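Side-chain contact in putative hydrolase (Chloroflexus aurantiacus J-10-fl, PDB 3CMN), which probably hydrolyses peptide bonds as a zincin-like metallopeptidase, though its substrate is not known: residues M261-G266 / A322-V327. Residues are numbered along the deposited sequence; the frame is centred on the assembly and turned at random.
Sequences MSLIEG and AFVNAV
Val324 reaches from helix 319-331 to helix 248-279 with one methyl, CG2, which settles against the backbone at Gly266 and beside the tip of Leu263. From CB, which heads toward the neighbouring helix, the side chain splits into two branches. CG1 lies anti to the backbone N (chi1 -177°) and makes none of the close contacts, whereas CG2 stands beside that N, anti to the carbonyl carbon, and carries the approach. CG2 comes 4.0 Å from C of Gly266, and with no side chain on the glycine the methyl meets main chain directly. The two CA atoms, of Gly266 and Val324, are 6.4 Å apart.

The same CG2 lies 4.2 Å from CD1 of Leu263, the two side chains crossing at about a right angle. In Leu263 the first torsion sets CG anti to the backbone N (chi1 177°), and the second then turns CD1 toward Phe323 and Val324. CD1 also approaches CE2 of Phe323 at 4.1 Å, coming in obliquely to the ring. Val324 CG2 sits in the ring plane at its edge, while CG1 of Val327 lies over one face, displaced toward the rim. The ring packs edge-to-face with Trp358 and also touches Ile352, while Leu263 also touches Val339 and Leu346. Every residue in direct contact is buried, and the side chains that meet are apolar.

The axes of 261-266 and 322-327 approach to 9.4 Å and cross at -62°; these segments bury 132 Å² between them, both sides summed. On another side of helix 248-279, Ile264 and Glu265 pack on helix 174-193, which carries an HExxH sequence. The arrangement is an oblique helix-helix packing contact, with a valine methyl set against a glycine backbone, joining helix 319-331 to a helix that flanks the probable zincin-like active-site helix, here without bound metal.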
ATOM      1  N   MET A 261       8.128  -2.016  -4.687  1.00 33.60           N
ATOM      2  CA  MET A 261       7.024  -2.478  -3.856  1.00 34.92           C
ATOM      3  C   MET A 261       7.561  -3.246  -2.640  1.00 35.06           C
ATOM      4  O   MET A 261       7.080  -3.080  -1.522  1.00 35.27           O
ATOM      5  CB  MET A 261       6.068  -3.348  -4.694  1.00 34.03           C
ATOM      6  CG  MET A 261       4.792  -2.625  -5.152  1.00 33.73           C
ATOM      7  SD  MET A 261       5.015  -1.000  -5.939  1.00 37.51           S
ATOM      8  CE  MET A 261       4.724   0.091  -4.562  1.00 37.04           C
ATOM      9  N   SER A 262       8.584  -4.063  -2.862  1.00 36.49           N
ATOM     10  CA  SER A 262       9.194  -4.839  -1.788  1.00 37.20           C
ATOM     11  C   SER A 262       9.843  -3.964  -0.706  1.00 37.07           C
ATOM     12  O   SER A 262       9.636  -4.178   0.492  1.00 37.53           O
ATOM     13  CB  SER A 262      10.231  -5.783  -2.367  1.00 37.89           C
ATOM     14  OG  SER A 262      10.833  -6.532  -1.331  1.00 43.19           O
ATOM     15  N   LEU A 263      10.627  -2.978  -1.126  1.00 35.83           N
ATOM     16  CA  LEU A 263      11.279  -2.079  -0.182  1.00 33.99           C
ATOM     17  C   LEU A 263      10.238  -1.268   0.599  1.00 33.64           C
ATOM     18  O   LEU A 263      10.347  -1.080   1.815  1.00 32.42           O
ATOM     19  CB  LEU A 263      12.205  -1.117  -0.926  1.00 34.20           C
ATOM     20  CG  LEU A 263      12.831  -0.128   0.050  1.00 34.57           C
ATOM     21  CD1 LEU A 263      14.036  -0.785   0.686  1.00 35.36           C
ATOM     22  CD2 LEU A 263      13.214   1.145  -0.652  1.00 37.21           C
ATOM     23  N   ILE A 264       9.242  -0.763  -0.118  1.00 32.81           N
ATOM     24  CA  ILE A 264       8.188   0.006   0.513  1.00 35.00           C
ATOM     25  C   ILE A 264       7.543  -0.811   1.653  1.00 36.87           C
ATOM     26  O   ILE A 264       7.318  -0.272   2.742  1.00 37.88           O
ATOM     27  CB  ILE A 264       7.130   0.436  -0.540  1.00 35.03           C
ATOM     28  CG1 ILE A 264       7.723   1.554  -1.416  1.00 34.05           C
ATOM     29  CG2 ILE A 264       5.852   0.889   0.139  1.00 33.67           C
ATOM     30  CD1 ILE A 264       6.776   2.119  -2.448  1.00 31.46           C
ATOM     31  N   GLU A 265       7.270  -2.098   1.410  1.00 37.19           N
ATOM     32  CA  GLU A 265       6.664  -2.964   2.428  1.00 39.18           C
ATOM     33  C   GLU A 265       7.649  -3.306   3.538  1.00 37.95           C
ATOM     34  O   GLU A 265       7.322  -3.198   4.722  1.00 38.38           O
ATOM     35  CB  GLU A 265       6.141  -4.268   1.811  1.00 42.28           C
ATOM     36  CG  GLU A 265       4.940  -4.088   0.895  1.00 46.68           C
ATOM     37  CD  GLU A 265       3.769  -3.416   1.594  1.00 49.37           C
ATOM     38  OE1 GLU A 265       3.293  -3.968   2.612  1.00 50.23           O
ATOM     39  OE2 GLU A 265       3.331  -2.338   1.127  1.00 49.95           O
ATOM     40  N   GLY A 266       8.851  -3.711   3.142  1.00 36.92           N
ATOM     41  CA  GLY A 266       9.882  -4.063   4.100  1.00 35.39           C
ATOM     42  C   GLY A 266      10.322  -2.896   4.964  1.00 35.45           C
ATOM     43  O   GLY A 266      10.481  -3.036   6.177  1.00 35.51           O
ATOM     44  N   ALA A 322      13.681  -8.490   5.444  1.00 50.06           N
ATOM     45  CA  ALA A 322      14.948  -9.057   5.891  1.00 48.86           C
ATOM     46  C   ALA A 322      16.074  -8.249   5.274  1.00 48.14           C
ATOM     47  O   ALA A 322      17.159  -8.139   5.850  1.00 49.80           O
ATOM     48  CB  ALA A 322      15.052 -10.512   5.467  1.00 50.05           C
ATOM     49  N   PHE A 323      15.818  -7.688   4.097  1.00 45.87           N
ATOM     50  CA  PHE A 323      16.810  -6.853   3.434  1.00 42.98           C
ATOM     51  C   PHE A 323      17.086  -5.688   4.378  1.00 41.34           C
ATOM     52  O   PHE A 323      18.219  -5.455   4.781  1.00 40.90           O
ATOM     53  CB  PHE A 323      16.268  -6.317   2.098  1.00 41.30           C
ATOM     54  CG  PHE A 323      17.072  -5.173   1.533  1.00 40.52           C
ATOM     55  CD1 PHE A 323      18.159  -5.408   0.696  1.00 40.29           C
ATOM     56  CD2 PHE A 323      16.782  -3.858   1.900  1.00 39.14           C
ATOM     57  CE1 PHE A 323      18.949  -4.347   0.240  1.00 38.31           C
ATOM     58  CE2 PHE A 323      17.565  -2.801   1.453  1.00 38.47           C
ATOM     59  CZ  PHE A 323      18.649  -3.046   0.622  1.00 38.78           C
ATOM     60  N   VAL A 324      16.026  -4.977   4.742  1.00 40.05           N
ATOM     61  CA  VAL A 324      16.138  -3.824   5.623  1.00 39.86           C
ATOM     62  C   VAL A 324      16.637  -4.168   7.024  1.00 40.78           C
ATOM     63  O   VAL A 324      17.406  -3.404   7.607  1.00 39.50           O
ATOM     64  CB  VAL A 324      14.785  -3.089   5.742  1.00 39.60           C
ATOM     65  CG1 VAL A 324      14.938  -1.851   6.606  1.00 40.08           C
ATOM     66  CG2 VAL A 324      14.285  -2.697   4.363  1.00 39.50           C
ATOM     67  N   ASN A 325      16.197  -5.300   7.573  1.00 42.17           N
ATOM     68  CA  ASN A 325      16.636  -5.694   8.909  1.00 42.39           C
ATOM     69  C   ASN A 325      18.117  -6.003   8.846  1.00 43.13           C
ATOM     70  O   ASN A 325      18.887  -5.624   9.727  1.00 44.13           O
ATOM     71  CB  ASN A 325      15.865  -6.920   9.405  1.00 43.27           C
ATOM     72  CG  ASN A 325      14.444  -6.587   9.828  1.00 43.74           C
ATOM     73  OD1 ASN A 325      14.179  -5.515  10.384  1.00 44.49           O
ATOM     74  ND2 ASN A 325      13.522  -7.515   9.583  1.00 43.89           N
ATOM     75  N   ALA A 326      18.512  -6.686   7.782  1.00 44.06           N
ATOM     76  CA  ALA A 326      19.901  -7.030   7.579  1.00 44.83           C
ATOM     77  C   ALA A 326      20.759  -5.766   7.610  1.00 46.40           C
ATOM     78  O   ALA A 326      21.503  -5.549   8.569  1.00 48.19           O
ATOM     79  CB  ALA A 326      20.065  -7.739   6.249  1.00 46.46           C
ATOM     80  N   VAL A 327      20.639  -4.917   6.587  1.00 45.06           N
ATOM     81  CA  VAL A 327      21.448  -3.701   6.530  1.00 43.35           C
ATOM     82  C   VAL A 327      21.341  -2.840   7.784  1.00 42.33           C
ATOM     83  O   VAL A 327      22.338  -2.281   8.232  1.00 42.73           O
ATOM     84  CB  VAL A 327      21.134  -2.828   5.251  1.00 43.57           C
ATOM     85  CG1 VAL A 327      20.693  -3.721   4.116  1.00 41.42           C
ATOM     86  CG2 VAL A 327      20.103  -1.751   5.551  1.00 42.79           C
TER